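Local structure of MATE family efflux transporter (Vibrio cholerae, 6IDP) at residues 38-42 with 178-183; 235-239 with 374-380; 290-294 with 306-310. The protein probably exports drugs and other toxic compounds across the bacterial inner membrane as an H+-coupled multidrug efflux transporter of the MATE family. All coordinates share one frame. Residue numbers count along the deposited sequence, not the author numbering.

Contact 1: 38-42 with 178-183; sequences FIGQL and DPIFIF
In the N-terminal half of the MATE helix bundle, the end of helix 5-39 and the turn after it pack against the last turns of helix 161-184, F38 entering as a knob into a hole. F38 is helical, and the chain turns on through G40 and Q41, with L42 N bonded to I39 O at 3.1 Å. Opposite, P179 has no amide hydrogen for the preceding turn, so the helix kinks there; I182 N to D178 O (3.0 Å) and F183 N to P179 O (2.9 Å) carry it on, and a pi-type turn widens it at 180-183. F38 and P179 are in register, their CA atoms 7.1 Å apart. With chi1 in m (-77°), the F38 ring sits among D178, P179, I182 and F183, with P179 CB over one face and F38 CE2 3.8 Å from P179 CD. I182 (m, t) meets three residues of the other segment, CD1 lying 4.0 Å from F38 CB and from I39 CD1, CG2 3.7 Å from L42 CD2. F183, also m, sets its ring between L42 and F38, CE1 3.9 Å from L42 CD2 and CE2 4.0 Å from F38 CD1. Helix 189-213 backs the contact through A192 on I39 and A195 on D178. D178 has an intermediate chi1 (-119°); its carboxylate lies close to that of D35, and its OD2 is 3.6 Å from F38 CD2, at the ring edge.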
# COMPACT_ATOMS: atom_id res chain seq x y z
N PHE A 38 -2.15 11.41 -19.62
CA PHE A 38 -3.01 11.05 -20.74
C PHE A 38 -4.46 11.48 -20.48
O PHE A 38 -5.11 12.05 -21.35
CB PHE A 38 -2.95 9.55 -21.02
CG PHE A 38 -1.70 9.11 -21.74
CD1 PHE A 38 -1.04 9.97 -22.59
CD2 PHE A 38 -1.19 7.84 -21.55
CE1 PHE A 38 0.11 9.57 -23.26
CE2 PHE A 38 -0.05 7.43 -22.21
CZ PHE A 38 0.60 8.30 -23.06
N ILE A 39 -4.94 11.20 -19.28
CA ILE A 39 -6.29 11.59 -18.88
C ILE A 39 -6.42 13.11 -18.80
O ILE A 39 -7.51 13.66 -18.94
CB ILE A 39 -6.68 10.96 -17.52
CG1 ILE A 39 -6.27 9.49 -17.48
CG2 ILE A 39 -8.18 11.09 -17.28
CD1 ILE A 39 -6.98 8.63 -18.50
N GLY A 40 -5.29 13.79 -18.60
CA GLY A 40 -5.27 15.23 -18.49
C GLY A 40 -5.71 15.98 -19.74
O GLY A 40 -6.04 17.16 -19.67
N GLN A 41 -5.71 15.29 -20.87
CA GLN A 41 -6.07 15.90 -22.15
C GLN A 41 -7.52 15.60 -22.54
O GLN A 41 -8.00 16.06 -23.58
CB GLN A 41 -5.13 15.42 -23.25
CG GLN A 41 -3.67 15.77 -23.01
CD GLN A 41 -2.73 14.72 -23.58
OE1 GLN A 41 -2.93 13.52 -23.38
NE2 GLN A 41 -1.70 15.17 -24.29
N LEU A 42 -8.21 14.82 -21.71
CA LEU A 42 -9.57 14.41 -22.01
C LEU A 42 -10.56 15.55 -21.83
O LEU A 42 -11.42 15.78 -22.68
CB LEU A 42 -9.98 13.22 -21.14
CG LEU A 42 -9.15 11.95 -21.31
CD1 LEU A 42 -9.81 10.77 -20.60
CD2 LEU A 42 -8.93 11.64 -22.78
N ASP A 178 -2.21 2.38 -23.39
CA ASP A 178 -2.95 3.55 -22.92
C ASP A 178 -3.31 4.54 -24.04
O ASP A 178 -4.50 4.80 -24.25
CB ASP A 178 -2.16 4.27 -21.81
CG ASP A 178 -2.91 4.31 -20.49
OD1 ASP A 178 -3.92 3.59 -20.35
OD2 ASP A 178 -2.49 5.07 -19.59
N PRO A 179 -2.32 5.08 -24.77
CA PRO A 179 -2.75 6.08 -25.76
C PRO A 179 -3.50 5.48 -26.95
O PRO A 179 -4.25 6.19 -27.61
CB PRO A 179 -1.43 6.70 -26.22
CG PRO A 179 -0.44 5.60 -26.08
CD PRO A 179 -0.87 4.83 -24.85
N ILE A 180 -3.31 4.19 -27.20
CA ILE A 180 -3.96 3.51 -28.31
C ILE A 180 -5.47 3.40 -28.09
O ILE A 180 -6.26 3.64 -29.00
CB ILE A 180 -3.37 2.11 -28.54
CG1 ILE A 180 -1.88 2.21 -28.89
CG2 ILE A 180 -4.13 1.38 -29.65
CD1 ILE A 180 -1.23 0.87 -29.18
N PHE A 181 -5.87 3.03 -26.88
CA PHE A 181 -7.29 2.89 -26.57
C PHE A 181 -7.94 4.23 -26.25
O PHE A 181 -9.08 4.47 -26.65
CB PHE A 181 -7.49 1.91 -25.42
CG PHE A 181 -7.42 0.46 -25.83
CD1 PHE A 181 -8.54 -0.20 -26.28
CD2 PHE A 181 -6.22 -0.23 -25.77
CE1 PHE A 181 -8.48 -1.52 -26.67
CE2 PHE A 181 -6.15 -1.56 -26.15
CZ PHE A 181 -7.28 -2.20 -26.60
N ILE A 182 -7.22 5.09 -25.55
CA ILE A 182 -7.75 6.40 -25.17
C ILE A 182 -7.93 7.32 -26.39
O ILE A 182 -8.98 7.94 -26.53
CB ILE A 182 -6.83 7.10 -24.15
CG1 ILE A 182 -6.83 6.33 -22.83
CG2 ILE A 182 -7.27 8.53 -23.92
CD1 ILE A 182 -5.79 6.80 -21.83
N PHE A 183 -6.93 7.37 -27.26
CA PHE A 183 -6.94 8.33 -28.36
C PHE A 183 -7.19 7.70 -29.73
O PHE A 183 -8.12 8.09 -30.43
CB PHE A 183 -5.62 9.10 -28.39
CG PHE A 183 -5.36 9.89 -27.14
CD1 PHE A 183 -6.33 10.73 -26.63
CD2 PHE A 183 -4.15 9.77 -26.47
CE1 PHE A 183 -6.09 11.46 -25.48
CE2 PHE A 183 -3.91 10.50 -25.32
CZ PHE A 183 -4.88 11.34 -24.82

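Contact 2: 235-239 with 374-380; sequences HIMGP and NALGKSY. With OLC ((2R)-2,3-dihydroxypropyl (9Z)-octadec-9-enoate), chain S.
H235 to P239, on helix 226-259, pack against the break between helices 360-375 and 379-435 in the C-terminal half of the transporter. Helix 360-375 closes in a Schellman motif, with G377 at positive phi (80/8°) and G377 N bonded to N374 O at 2.9 Å; K378 takes the N-cap position of the next helix. I236 and S379 are in register, their CA atoms 5.2 Å apart. H235 O accepts a hydrogen bond from S379 OG (p rotamer) at 2.6 Å. H235 (chi1 t) extends its imidazole over the break: NE2 makes a weak hydrogen bond to G377 O at 3.4 Å, and CE1 comes within 3.5 Å of Y380 CE2, the two rings oblique at 55°. A water links them, 2.5 Å from Y380 OH and weakly bound at 3.3 Å to H235 ND1. I236 (m, m) rests its CD1 3.6 Å from G377 CA, while A70 of helix 54-80 also meets its side chain. M237 points away, and its side chain touches L67 and A70 of that same helix. After G238, P239 places CG over the face of the Y380 ring (chi1 m), a CH-pi contact 3.9 Å from the centroid. P239 has no amide hydrogen for H235 O and kinks the helix. A serine at the start of one helix thus satisfies an acceptor left without its helical amide partner by a proline in another.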
# COMPACT_ATOMS: atom_id res chain seq x y z
N HIS A 235 -9.14 -13.29 11.00
CA HIS A 235 -8.51 -12.72 12.18
C HIS A 235 -7.49 -11.64 11.84
O HIS A 235 -7.27 -10.71 12.61
CB HIS A 235 -7.83 -13.82 13.00
CG HIS A 235 -7.03 -13.31 14.16
ND1 HIS A 235 -7.61 -12.76 15.28
CD2 HIS A 235 -5.69 -13.25 14.36
CE1 HIS A 235 -6.66 -12.39 16.13
NE2 HIS A 235 -5.49 -12.68 15.59
N ILE A 236 -6.86 -11.78 10.68
CA ILE A 236 -5.88 -10.80 10.22
C ILE A 236 -6.55 -9.76 9.34
O ILE A 236 -6.35 -8.55 9.50
CB ILE A 236 -4.73 -11.45 9.42
CG1 ILE A 236 -4.14 -12.65 10.18
CG2 ILE A 236 -3.66 -10.42 9.10
CD1 ILE A 236 -3.16 -12.27 11.26
N MET A 237 -7.36 -10.24 8.40
CA MET A 237 -7.96 -9.41 7.37
C MET A 237 -8.89 -8.33 7.92
O MET A 237 -8.91 -7.21 7.42
CB MET A 237 -8.72 -10.30 6.39
CG MET A 237 -9.48 -9.54 5.32
SD MET A 237 -10.25 -10.65 4.14
CE MET A 237 -11.03 -11.82 5.25
N GLY A 238 -9.66 -8.68 8.95
CA GLY A 238 -10.54 -7.73 9.60
C GLY A 238 -9.83 -6.47 10.07
O GLY A 238 -10.08 -5.39 9.55
N PRO A 239 -8.93 -6.61 11.06
CA PRO A 239 -8.14 -5.49 11.57
C PRO A 239 -7.28 -4.83 10.50
O PRO A 239 -7.07 -3.61 10.55
CB PRO A 239 -7.26 -6.14 12.64
CG PRO A 239 -8.03 -7.33 13.09
CD PRO A 239 -8.72 -7.84 11.86
N ASN A 374 1.46 -7.90 11.97
CA ASN A 374 0.56 -8.71 11.17
C ASN A 374 1.18 -10.06 10.79
O ASN A 374 0.52 -11.09 10.83
CB ASN A 374 0.14 -7.97 9.89
CG ASN A 374 -0.95 -6.94 10.14
OD1 ASN A 374 -1.90 -7.19 10.88
ND2 ASN A 374 -0.83 -5.78 9.51
N ALA A 375 2.46 -10.03 10.43
CA ALA A 375 3.18 -11.23 10.01
C ALA A 375 3.26 -12.26 11.14
O ALA A 375 3.33 -13.46 10.88
CB ALA A 375 4.57 -10.87 9.53
N LEU A 376 3.25 -11.78 12.38
CA LEU A 376 3.28 -12.65 13.55
C LEU A 376 1.88 -13.05 14.01
O LEU A 376 1.72 -13.69 15.04
CB LEU A 376 4.03 -11.96 14.70
CG LEU A 376 5.52 -11.70 14.52
CD1 LEU A 376 6.02 -10.73 15.58
CD2 LEU A 376 6.31 -13.00 14.58
N GLY A 377 0.87 -12.65 13.25
CA GLY A 377 -0.50 -12.98 13.59
C GLY A 377 -1.09 -12.09 14.67
O GLY A 377 -2.18 -12.34 15.18
N LYS A 378 -0.36 -11.03 15.02
CA LYS A 378 -0.83 -10.06 16.01
C LYS A 378 -1.48 -8.87 15.30
O LYS A 378 -0.93 -7.77 15.30
CB LYS A 378 0.32 -9.61 16.90
CG LYS A 378 1.00 -10.77 17.62
CD LYS A 378 2.26 -10.32 18.35
CE LYS A 378 2.99 -11.50 18.97
NZ LYS A 378 2.16 -12.21 19.99
N SER A 379 -2.64 -9.11 14.71
CA SER A 379 -3.29 -8.11 13.87
C SER A 379 -3.90 -6.96 14.66
O SER A 379 -4.05 -5.86 14.15
CB SER A 379 -4.37 -8.78 13.00
OG SER A 379 -5.27 -9.51 13.81
N TYR A 380 -4.25 -7.22 15.92
CA TYR A 380 -4.83 -6.18 16.76
C TYR A 380 -3.76 -5.26 17.33
O TYR A 380 -4.01 -4.09 17.58
CB TYR A 380 -5.67 -6.80 17.88
CG TYR A 380 -6.97 -7.39 17.38
CD1 TYR A 380 -8.09 -6.60 17.19
CD2 TYR A 380 -7.07 -8.75 17.08
CE1 TYR A 380 -9.27 -7.13 16.72
CE2 TYR A 380 -8.25 -9.29 16.62
CZ TYR A 380 -9.35 -8.48 16.44
OH TYR A 380 -10.53 -9.01 15.97
C18 OLC S . -10.20 2.35 14.84
C10 OLC S . -6.85 -3.48 21.47
C9 OLC S . -5.77 -4.17 21.89
C17 OLC S . -9.85 2.18 16.30
C11 OLC S . -7.04 -3.16 20.00
C8 OLC S . -4.73 -4.64 20.90
C16 OLC S . -9.07 0.89 16.49
C12 OLC S . -8.40 -2.51 19.80
C7 OLC S . -3.40 -4.79 21.60
C15 OLC S . -8.71 0.72 17.95
C13 OLC S . -8.22 -1.01 19.64
C6 OLC S . -3.55 -5.73 22.77
C14 OLC S . -8.17 -0.67 18.16
O HOH W 1 -10.47 -11.13 14.69

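Contact 3: 290-294 with 306-310; sequences LPPMI and IRQLV. With OLC ((2R)-2,3-dihydroxypropyl (9Z)-octadec-9-enoate), chain H.
A helical hairpin in the C-terminal half of the MATE bundle joins helices 281-299 and 303-330, and this contact is part of its interface. The short segments run antiparallel at 164°, their axes 10.8 Å apart at closest approach, with CA atoms paired I294 to I306 (6.0 Å) and L290 to V310 (8.4 Å). P291 and P292 offer no amide hydrogens to the turn before, which kinks the first helix; I294 N to L290 O (3.0 Å) resumes it. L309 (t, p) points at the partner helix and its CD2 meets L290 CD1 at 3.6 Å, M293 CE at 3.8 Å and I294 CD1 at 4.1 Å. I294, in m, m, brings CD1 to 3.8 Å from V310 CG2 and 4.1 Å from I306 CG2. R307 points away, and its NH2 lies 3.3 Å from C6 of a bound monoolein. Only aliphatic carbon and a methionine methyl form these side-chain contacts, so the contact between these segments rests on hydrophobic burial and van der Waals packing rather than polar pairing.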
# COMPACT_ATOMS: atom_id res chain seq x y z
N LEU A 290 9.27 -8.37 3.71
CA LEU A 290 9.59 -8.81 5.07
C LEU A 290 8.53 -9.73 5.72
O LEU A 290 8.90 -10.72 6.34
CB LEU A 290 9.83 -7.59 5.97
CG LEU A 290 10.28 -7.83 7.41
CD1 LEU A 290 11.54 -8.66 7.43
CD2 LEU A 290 10.49 -6.50 8.12
N PRO A 291 7.22 -9.41 5.59
CA PRO A 291 6.25 -10.30 6.25
C PRO A 291 6.29 -11.79 5.86
O PRO A 291 6.09 -12.61 6.76
CB PRO A 291 4.90 -9.69 5.84
CG PRO A 291 5.20 -8.24 5.67
CD PRO A 291 6.57 -8.20 5.04
N PRO A 292 6.53 -12.15 4.58
CA PRO A 292 6.61 -13.59 4.31
C PRO A 292 7.80 -14.25 5.01
O PRO A 292 7.68 -15.38 5.47
CB PRO A 292 6.80 -13.67 2.79
CG PRO A 292 6.35 -12.36 2.27
CD PRO A 292 6.62 -11.36 3.34
N MET A 293 8.92 -13.54 5.08
CA MET A 293 10.10 -14.05 5.76
C MET A 293 9.80 -14.27 7.24
O MET A 293 10.13 -15.32 7.80
CB MET A 293 11.28 -13.09 5.59
CG MET A 293 11.64 -12.78 4.15
SD MET A 293 12.97 -11.56 3.99
CE MET A 293 14.40 -12.54 4.47
N ILE A 294 9.17 -13.28 7.87
CA ILE A 294 8.82 -13.36 9.28
C ILE A 294 7.83 -14.49 9.56
O ILE A 294 8.01 -15.27 10.49
CB ILE A 294 8.22 -12.03 9.79
CG1 ILE A 294 9.23 -10.89 9.65
CG2 ILE A 294 7.79 -12.15 11.24
CD1 ILE A 294 10.47 -11.07 10.49
N ILE A 306 14.12 -14.16 13.58
CA ILE A 306 13.07 -13.14 13.49
C ILE A 306 13.55 -11.84 14.12
O ILE A 306 13.51 -10.78 13.48
CB ILE A 306 11.76 -13.59 14.17
CG1 ILE A 306 11.06 -14.67 13.35
CG2 ILE A 306 10.82 -12.40 14.35
CD1 ILE A 306 9.77 -15.19 13.97
N ARG A 307 14.02 -11.92 15.36
CA ARG A 307 14.50 -10.74 16.07
C ARG A 307 15.67 -10.08 15.33
O ARG A 307 15.72 -8.86 15.19
CB ARG A 307 14.90 -11.10 17.50
CG ARG A 307 13.72 -11.47 18.38
CD ARG A 307 13.71 -10.65 19.65
NE ARG A 307 14.63 -11.19 20.64
CZ ARG A 307 15.16 -10.49 21.64
NH1 ARG A 307 14.87 -9.21 21.78
NH2 ARG A 307 15.99 -11.08 22.49
N GLN A 308 16.60 -10.90 14.84
CA GLN A 308 17.75 -10.39 14.09
C GLN A 308 17.32 -9.68 12.80
O GLN A 308 17.76 -8.56 12.53
CB GLN A 308 18.73 -11.53 13.78
CG GLN A 308 19.40 -12.11 15.02
CD GLN A 308 20.46 -13.15 14.70
OE1 GLN A 308 20.32 -13.94 13.76
NE2 GLN A 308 21.52 -13.17 15.49
N LEU A 309 16.47 -10.32 12.01
CA LEU A 309 16.03 -9.77 10.73
C LEU A 309 15.27 -8.45 10.88
O LEU A 309 15.43 -7.54 10.07
CB LEU A 309 15.16 -10.79 9.98
CG LEU A 309 14.65 -10.38 8.60
CD1 LEU A 309 15.81 -10.07 7.65
CD2 LEU A 309 13.76 -11.47 8.02
N VAL A 310 14.45 -8.36 11.93
CA VAL A 310 13.69 -7.14 12.18
C VAL A 310 14.63 -5.99 12.54
O VAL A 310 14.46 -4.86 12.06
CB VAL A 310 12.65 -7.35 13.29
CG1 VAL A 310 12.07 -6.01 13.76
CG2 VAL A 310 11.53 -8.27 12.81
C18 OLC H . 12.31 -6.97 25.14
C10 OLC H . 13.91 -14.76 21.81
C9 OLC H . 15.01 -14.97 21.07
C17 OLC H . 11.47 -7.58 24.03
C11 OLC H . 13.93 -13.81 23.00
C8 OLC H . 16.32 -14.26 21.38
C16 OLC H . 11.98 -8.97 23.68
C12 OLC H . 12.52 -13.35 23.33
C7 OLC H . 17.00 -13.87 20.09
C15 OLC H . 11.39 -10.00 24.61
C13 OLC H . 12.49 -11.84 23.35
C6 OLC H . 17.91 -12.67 20.33
C14 OLC H . 11.17 -11.32 23.90
C5 OLC H . 18.10 -11.91 19.04
C4 OLC H . 18.53 -10.49 19.34

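How the contacts relate
Contacts 2 and 3 share one half of the bundle: their centres lie 16 Å apart, and A375 and L376 of the first pack on P291, I294 and I306 of the second. Contact 1 lies on the opposite side of the chain's centre, about 29 Å from either by nearest atoms. Contact 3, mostly buried, is apolar, without aromatic rings, between helical segments. Contacts 1 and 2 involve helix ends, are only partly buried and carry aromatic rings; contact 1 still relies on packing beside an acidic pair, whereas contact 2 adds direct and water-mediated hydrogen bonds around its helix break. Proline kinks a helix in all three.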